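Local coordinates for protein putative oxidoreductase (Klebsiella pneumoniae subsp. pneumoniae MGH 78578, PDB 3E82) that probably acts as an NAD(P)-dependent oxidoreductase of the Gfo/Idh/MocA family, on a substrate that is not established, at residues Val71-Pro76 / Pro82-Ala87; Leu134-Val139 / Phe241-Asp246; Leu280-Ala285 / His290-Pro295. One frame throughout, in Å; residues are numbered along the deposited sequence.

Contact 1. Residues Val71-Pro76 / Pro82-Ala87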
# COMPACT_ATOMS: atom_id res chain seq x y z
N VAL B 71 -25.26 17.57 25.35
CA VAL B 71 -24.42 18.60 24.77
C VAL B 71 -23.63 18.02 23.59
O VAL B 71 -23.01 16.97 23.71
CB VAL B 71 -23.42 19.14 25.83
CG1 VAL B 71 -22.40 20.07 25.18
CG2 VAL B 71 -24.18 19.88 26.93
N VAL B 72 -23.68 18.71 22.45
CA VAL B 72 -22.94 18.29 21.26
C VAL B 72 -21.86 19.36 21.05
O VAL B 72 -22.16 20.51 20.72
CB VAL B 72 -23.86 18.21 20.00
CG1 VAL B 72 -23.03 17.92 18.76
CG2 VAL B 72 -24.91 17.12 20.19
N ILE B 73 -20.61 18.98 21.24
CA ILE B 73 -19.49 19.91 21.12
C ILE B 73 -18.88 19.96 19.73
O ILE B 73 -18.26 19.00 19.26
CB ILE B 73 -18.43 19.57 22.17
CG1 ILE B 73 -19.09 19.58 23.55
CG2 ILE B 73 -17.27 20.56 22.09
CD1 ILE B 73 -18.14 19.36 24.70
N ALA B 74 -19.07 21.09 19.07
CA ALA B 74 -18.58 21.31 17.72
C ALA B 74 -17.86 22.66 17.64
O ALA B 74 -17.90 23.35 16.62
CB ALA B 74 -19.75 21.29 16.73
N SER B 75 -17.22 23.03 18.74
CA SER B 75 -16.47 24.28 18.84
C SER B 75 -15.00 23.98 18.49
O SER B 75 -14.68 22.83 18.17
CB SER B 75 -16.60 24.82 20.27
OG SER B 75 -16.32 23.80 21.22
N PRO B 76 -14.11 24.99 18.53
CA PRO B 76 -12.69 24.75 18.21
C PRO B 76 -12.06 23.59 18.97
O PRO B 76 -12.41 23.33 20.13
CB PRO B 76 -12.03 26.09 18.56
CG PRO B 76 -13.11 27.08 18.22
CD PRO B 76 -14.34 26.42 18.82
N PRO B 82 -12.04 20.72 27.67
CA PRO B 82 -12.59 21.52 28.76
C PRO B 82 -14.12 21.61 28.79
O PRO B 82 -14.72 21.51 29.86
CB PRO B 82 -11.90 22.87 28.59
CG PRO B 82 -11.55 22.91 27.14
CD PRO B 82 -11.10 21.51 26.85
N LEU B 83 -14.75 21.80 27.63
CA LEU B 83 -16.21 21.89 27.58
C LEU B 83 -16.88 20.55 27.90
O LEU B 83 -17.95 20.51 28.51
CB LEU B 83 -16.68 22.38 26.20
CG LEU B 83 -16.50 23.87 25.93
CD1 LEU B 83 -16.81 24.19 24.48
CD2 LEU B 83 -17.42 24.66 26.86
N ALA B 84 -16.25 19.46 27.48
CA ALA B 84 -16.78 18.13 27.75
C ALA B 84 -16.71 17.94 29.26
O ALA B 84 -17.62 17.39 29.88
CB ALA B 84 -15.95 17.07 27.05
N ARG B 85 -15.62 18.42 29.85
CA ARG B 85 -15.41 18.32 31.28
C ARG B 85 -16.51 19.08 32.03
O ARG B 85 -17.09 18.57 32.98
CB ARG B 85 -14.04 18.90 31.64
CG ARG B 85 -13.41 18.29 32.87
CD ARG B 85 -12.01 18.86 33.10
NE ARG B 85 -11.10 17.86 33.65
CZ ARG B 85 -10.37 17.02 32.92
NH1 ARG B 85 -10.44 17.07 31.60
NH2 ARG B 85 -9.57 16.14 33.51
N LEU B 86 -16.77 20.30 31.57
CA LEU B 86 -17.79 21.14 32.19
C LEU B 86 -19.18 20.52 32.04
O LEU B 86 -19.96 20.50 32.98
CB LEU B 86 -17.78 22.52 31.53
CG LEU B 86 -18.63 23.57 32.25
CD1 LEU B 86 -18.05 23.83 33.64
CD2 LEU B 86 -18.66 24.85 31.45
N ALA B 87 -19.47 20.02 30.84
CA ALA B 87 -20.77 19.40 30.58
C ALA B 87 -21.01 18.21 31.50
O ALA B 87 -22.08 18.10 32.12
CB ALA B 87 -20.84 18.96 29.12

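Contact 2. Residues Leu134-Val139 / Phe241-Asp246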
# COMPACT_ATOMS: atom_id res chain seq x y z
N LEU B 134 -20.08 -0.01 4.76
CA LEU B 134 -21.12 -1.00 4.98
C LEU B 134 -21.08 -2.08 3.91
O LEU B 134 -21.25 -3.26 4.20
CB LEU B 134 -22.51 -0.35 4.99
CG LEU B 134 -22.83 0.49 6.24
CD1 LEU B 134 -24.22 1.10 6.10
CD2 LEU B 134 -22.75 -0.40 7.48
N GLY B 135 -20.85 -1.66 2.67
CA GLY B 135 -20.77 -2.61 1.57
C GLY B 135 -19.62 -3.59 1.76
O GLY B 135 -19.81 -4.80 1.68
N ILE B 136 -18.42 -3.07 2.02
CA ILE B 136 -17.24 -3.90 2.24
C ILE B 136 -17.44 -4.84 3.41
O ILE B 136 -17.08 -6.02 3.35
CB ILE B 136 -15.99 -3.03 2.51
CG1 ILE B 136 -15.56 -2.32 1.23
CG2 ILE B 136 -14.87 -3.88 3.09
CD1 ILE B 136 -15.36 -3.24 0.04
N ARG B 137 -18.01 -4.31 4.49
CA ARG B 137 -18.26 -5.12 5.68
C ARG B 137 -19.19 -6.28 5.32
O ARG B 137 -18.99 -7.41 5.76
CB ARG B 137 -18.89 -4.28 6.79
CG ARG B 137 -19.03 -5.02 8.12
CD ARG B 137 -19.80 -4.18 9.15
NE ARG B 137 -19.98 -4.89 10.42
CZ ARG B 137 -19.14 -4.82 11.45
NH1 ARG B 137 -18.05 -4.07 11.38
NH2 ARG B 137 -19.39 -5.52 12.55
N GLN B 138 -20.20 -5.97 4.51
CA GLN B 138 -21.17 -6.96 4.09
C GLN B 138 -20.52 -8.10 3.32
O GLN B 138 -20.79 -9.27 3.58
CB GLN B 138 -22.24 -6.29 3.22
CG GLN B 138 -23.25 -7.25 2.63
CD GLN B 138 -24.22 -6.57 1.68
OE1 GLN B 138 -23.81 -5.96 0.68
NE2 GLN B 138 -25.51 -6.67 1.97
N VAL B 139 -19.67 -7.77 2.36
CA VAL B 139 -19.00 -8.81 1.57
C VAL B 139 -18.11 -9.67 2.46
O VAL B 139 -18.11 -10.90 2.34
CB VAL B 139 -18.16 -8.19 0.43
CG1 VAL B 139 -17.43 -9.30 -0.33
CG2 VAL B 139 -19.07 -7.41 -0.52
N PHE B 241 -11.64 1.25 -1.19
CA PHE B 241 -11.35 0.01 -0.46
C PHE B 241 -10.88 -1.07 -1.44
O PHE B 241 -11.37 -1.16 -2.56
CB PHE B 241 -12.61 -0.53 0.23
CG PHE B 241 -13.00 0.21 1.48
CD1 PHE B 241 -12.26 0.09 2.65
CD2 PHE B 241 -14.15 1.00 1.50
CE1 PHE B 241 -12.66 0.73 3.83
CE2 PHE B 241 -14.56 1.65 2.67
CZ PHE B 241 -13.81 1.52 3.84
N THR B 242 -9.94 -1.88 -0.98
CA THR B 242 -9.41 -3.01 -1.74
C THR B 242 -9.19 -4.08 -0.68
O THR B 242 -8.41 -3.89 0.25
CB THR B 242 -8.06 -2.68 -2.41
OG1 THR B 242 -8.24 -1.65 -3.40
CG2 THR B 242 -7.48 -3.92 -3.08
N VAL B 243 -9.90 -5.20 -0.81
CA VAL B 243 -9.78 -6.28 0.17
C VAL B 243 -9.57 -7.63 -0.50
O VAL B 243 -10.35 -8.02 -1.37
CB VAL B 243 -11.04 -6.37 1.06
CG1 VAL B 243 -10.84 -7.42 2.16
CG2 VAL B 243 -11.33 -5.01 1.67
N HIS B 244 -8.50 -8.32 -0.10
CA HIS B 244 -8.18 -9.63 -0.66
C HIS B 244 -8.28 -10.71 0.39
O HIS B 244 -7.75 -10.56 1.50
CB HIS B 244 -6.76 -9.63 -1.24
CG HIS B 244 -6.48 -8.50 -2.17
ND1 HIS B 244 -7.17 -8.31 -3.35
CD2 HIS B 244 -5.57 -7.49 -2.10
CE1 HIS B 244 -6.71 -7.23 -3.96
NE2 HIS B 244 -5.74 -6.72 -3.22
N GLY B 245 -8.95 -11.80 0.04
CA GLY B 245 -9.11 -12.92 0.94
C GLY B 245 -8.62 -14.16 0.20
O GLY B 245 -8.28 -14.07 -0.97
N ASP B 246 -8.59 -15.31 0.86
CA ASP B 246 -8.11 -16.51 0.18
C ASP B 246 -9.13 -17.14 -0.77
O ASP B 246 -8.85 -18.16 -1.40
CB ASP B 246 -7.62 -17.56 1.19
CG ASP B 246 -8.65 -17.88 2.25
OD1 ASP B 246 -9.86 -17.69 1.99
OD2 ASP B 246 -8.25 -18.34 3.34

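Contact 3. Residues Leu280-Ala285 / His290-Pro295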
# COMPACT_ATOMS: atom_id res chain seq x y z
N LEU B 280 -19.98 -2.72 -5.66
CA LEU B 280 -18.84 -3.42 -5.13
C LEU B 280 -18.46 -4.34 -6.29
O LEU B 280 -19.35 -4.97 -6.89
CB LEU B 280 -19.25 -4.24 -3.91
CG LEU B 280 -19.72 -3.44 -2.68
CD1 LEU B 280 -20.85 -4.20 -1.98
CD2 LEU B 280 -18.55 -3.21 -1.74
N VAL B 281 -17.18 -4.40 -6.63
CA VAL B 281 -16.73 -5.28 -7.71
C VAL B 281 -16.01 -6.46 -7.04
O VAL B 281 -14.96 -6.29 -6.40
CB VAL B 281 -15.79 -4.54 -8.69
CG1 VAL B 281 -15.32 -5.48 -9.78
CG2 VAL B 281 -16.51 -3.35 -9.31
N ILE B 282 -16.58 -7.65 -7.19
CA ILE B 282 -16.04 -8.86 -6.57
C ILE B 282 -15.39 -9.82 -7.56
O ILE B 282 -15.95 -10.12 -8.61
CB ILE B 282 -17.15 -9.63 -5.82
CG1 ILE B 282 -17.79 -8.72 -4.77
CG2 ILE B 282 -16.58 -10.89 -5.19
CD1 ILE B 282 -19.02 -9.33 -4.09
N TYR B 283 -14.21 -10.32 -7.19
CA TYR B 283 -13.46 -11.27 -8.00
C TYR B 283 -13.41 -12.59 -7.24
O TYR B 283 -12.96 -12.63 -6.10
CB TYR B 283 -12.02 -10.79 -8.20
CG TYR B 283 -11.89 -9.50 -8.96
CD1 TYR B 283 -11.80 -9.49 -10.35
CD2 TYR B 283 -11.90 -8.28 -8.29
CE1 TYR B 283 -11.71 -8.30 -11.05
CE2 TYR B 283 -11.81 -7.08 -8.98
CZ TYR B 283 -11.72 -7.09 -10.36
OH TYR B 283 -11.64 -5.90 -11.05
N ASP B 284 -13.88 -13.67 -7.85
CA ASP B 284 -13.83 -14.96 -7.18
C ASP B 284 -12.61 -15.74 -7.68
O ASP B 284 -11.84 -15.22 -8.49
CB ASP B 284 -15.12 -15.75 -7.42
CG ASP B 284 -15.33 -16.11 -8.88
OD1 ASP B 284 -14.53 -15.68 -9.73
OD2 ASP B 284 -16.30 -16.83 -9.16
N ALA B 285 -12.44 -16.97 -7.20
CA ALA B 285 -11.31 -17.80 -7.59
C ALA B 285 -11.12 -17.93 -9.09
O ALA B 285 -10.03 -18.26 -9.56
CB ALA B 285 -11.44 -19.19 -6.95
N HIS B 290 -17.85 -9.61 -10.82
CA HIS B 290 -19.28 -9.38 -10.89
C HIS B 290 -19.55 -8.28 -9.89
O HIS B 290 -18.82 -8.12 -8.91
CB HIS B 290 -20.09 -10.64 -10.55
CG HIS B 290 -19.93 -11.11 -9.14
ND1 HIS B 290 -18.83 -11.82 -8.72
CD2 HIS B 290 -20.75 -11.01 -8.07
CE1 HIS B 290 -18.98 -12.14 -7.44
NE2 HIS B 290 -20.13 -11.66 -7.02
N ALA B 291 -20.60 -7.50 -10.13
CA ALA B 291 -20.93 -6.40 -9.23
C ALA B 291 -21.95 -6.79 -8.18
O ALA B 291 -22.69 -7.76 -8.35
CB ALA B 291 -21.44 -5.21 -10.04
N GLN B 292 -21.95 -6.06 -7.08
CA GLN B 292 -22.91 -6.29 -6.01
C GLN B 292 -23.36 -4.92 -5.54
O GLN B 292 -22.53 -4.06 -5.23
CB GLN B 292 -22.29 -7.06 -4.85
CG GLN B 292 -23.28 -7.32 -3.72
CD GLN B 292 -22.76 -8.27 -2.67
OE1 GLN B 292 -22.29 -9.36 -2.98
NE2 GLN B 292 -22.87 -7.86 -1.40
N ALA B 293 -24.67 -4.71 -5.51
CA ALA B 293 -25.22 -3.42 -5.09
C ALA B 293 -24.67 -3.00 -3.74
O ALA B 293 -24.58 -3.81 -2.81
CB ALA B 293 -26.75 -3.49 -5.04
N THR B 294 -24.27 -1.74 -3.65
CA THR B 294 -23.74 -1.19 -2.40
C THR B 294 -24.91 -0.69 -1.55
O THR B 294 -25.78 0.02 -2.04
CB THR B 294 -22.79 -0.01 -2.67
OG1 THR B 294 -21.73 -0.43 -3.55
CG2 THR B 294 -22.17 0.50 -1.36
N PRO B 295 -24.93 -1.07 -0.27
CA PRO B 295 -26.00 -0.63 0.63
C PRO B 295 -26.00 0.88 0.85
O PRO B 295 -24.95 1.53 0.76
CB PRO B 295 -25.73 -1.42 1.91
CG PRO B 295 -24.23 -1.60 1.88
CD PRO B 295 -23.97 -1.93 0.44

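Contact 1. Residues Val71-Pro76 / Pro82-Ala87
Ile73 sets its CD1 methyl against the Leu83-Ala84 peptide of helix 80-89, 3.4 Å from Ala84 N, and Ile73 CD1 also meets Leu83 CB at 3.7 Å. With CG1 beside the backbone N (chi1 -56°) and the chain extended beyond it (chi2 -176°), the methyl reaches the helix between Leu83 and Ala84, and Ala84 CB lies 3.9 Å from Ile73 CD1. This is the tight part of the contact. One turn further on the packing is wider: Val71 CG2 meets Ala87 CB at 4.1 Å. Strand 70-73 and helix 80-89 open a beta-alpha-beta unit of the NAD-binding Rossmann fold, completed by strand 93-96; the axes of 71-73 and 82-87 run almost antiparallel (173°), 9.5 Å apart at closest approach. Ala84 and Ala87 also touch Val96 and Val94 of strand 93-96. Beyond the strand end, Leu83 CD1 comes within 3.3 Å of Ser75 OG, an apolar approach to a hydroxyl that is hydrogen-bonded to Thr79 OG1. The side of the helix turned away from the strand is more open to solvent: there Arg85 extends to form a salt bridge with Glu109.

Contact 2. Residues Leu134-Val139 / Phe241-Asp246
In the C-terminal alpha/beta domain, helix 131-142 lies against the large mixed sheet, and Ile136 is the helix residue that meets Phe241 and Val243 of strand 241-245. Its two branches divide the work. CG1 sits 3.6 Å from Phe241 CB and approaches the near part of the ring obliquely, with Phe241 CG and CD2 at the same range, while CD1 rests 3.9 Å from Phe241 CB. The other branch, CG2, touches Val243 CG2 at 4.0 Å. The bend at chi2 (-53°) swings CD1 away from a fully extended course and toward Phe241 CB. On the strand, Phe241 and Val243 are two residues apart and point their side chains to the same face, whereas Thr242 between them points away from the helix. The contact is wholly apolar and its three residues are buried.

More of the sheet closes round the same isoleucine: Phe151 of strand 148-156, Val250 and Lys252 of strand 248-252 and Leu280 of strand 280-284 all touch it, and Val243 is packed in turn against Val148, Phe151 and Val250. At and just past the end of the strand, beyond the helix contact, His244 and Asp246 pack on Leu233 of the second subunit. A helix laid over one face of an open beta-sheet, with a branched side chain set among mostly apolar residues of several strands, is the two-layer alpha/beta packing found in the C-terminal domains of this family.

Contact 3. Residues Leu280-Ala285 / His290-Pro295
The backbone N of Gln292 donates to Leu280 O at 2.8 Å, the shortest of the four backbone bonds between the segments, and the same carbonyl oxygen also receives a CA-H...O contact from Ala291 CA at 3.2 Å. The Gln292 bond is bent, with 142° at the hydrogen. Its reciprocal, Leu280 N to Gln292 O at 2.9 Å, is straighter. A second pair of bonds joins Ile282 and His290: Ile282 N reaches His290 O at 2.9 Å, nearly straight (170°), and His290 N returns to Ile282 O at 3.0 Å. Val281 and Ala291 form the non-hydrogen-bonded pair between these two hydrogen-bonded pairs.

Leu280, Ile282, His290 and Gln292 share one face of the hairpin. The imidazole lays one face over Ile282, with His290 CE1 3.5 Å from Ile282 CB and at a similar distance from CG2. It gets there because His290 CG stands between its own backbone N and carbonyl carbon (chi1 64°), which turns the ring back over the neighbouring strand. Ile282 CD1, still near the imidazole, lies 3.5 Å from Gln292 OE1, while the NE2 of that amide is hydrogen-bonded to Gln138 OE1 on helix 131-142. Past the paired residues, Thr294 OG1 lies 3.7 Å from Leu280 CG and bonds to Asp278 O.

Strand 280-284 is flanked by strand 248-252 on its other edge, and strand 289-292 is the outermost strand of the sheet within this chain. Helix 131-142 packs on the Leu280 and Gln292 face through Ile136 and Val139, while Tyr283 and Ala285 touch the second subunit.

How the contacts relate
Along the chain the contacts follow in series: contact 1 closes before contact 2 opens, and contact 2 before contact 3. Contact 1 belongs to the parallel sheet of the Rossmann domain; contacts 2 and 3 lie across the chain's centre in the C-terminal alpha/beta domain, their centres about 36 and 42 Å from its own. Contacts 2 and 3 are close neighbours, with centres about 9 Å apart. Both reach the mixed sheet, where helix 131-142 meets the edge hairpin and the inner strands alike. Both also touch the second subunit, so this domain takes part in the dimer of the assembly; the Rossmann domain, probably the nucleotide-binding one, holds contact 1, whose segments no other chain touches.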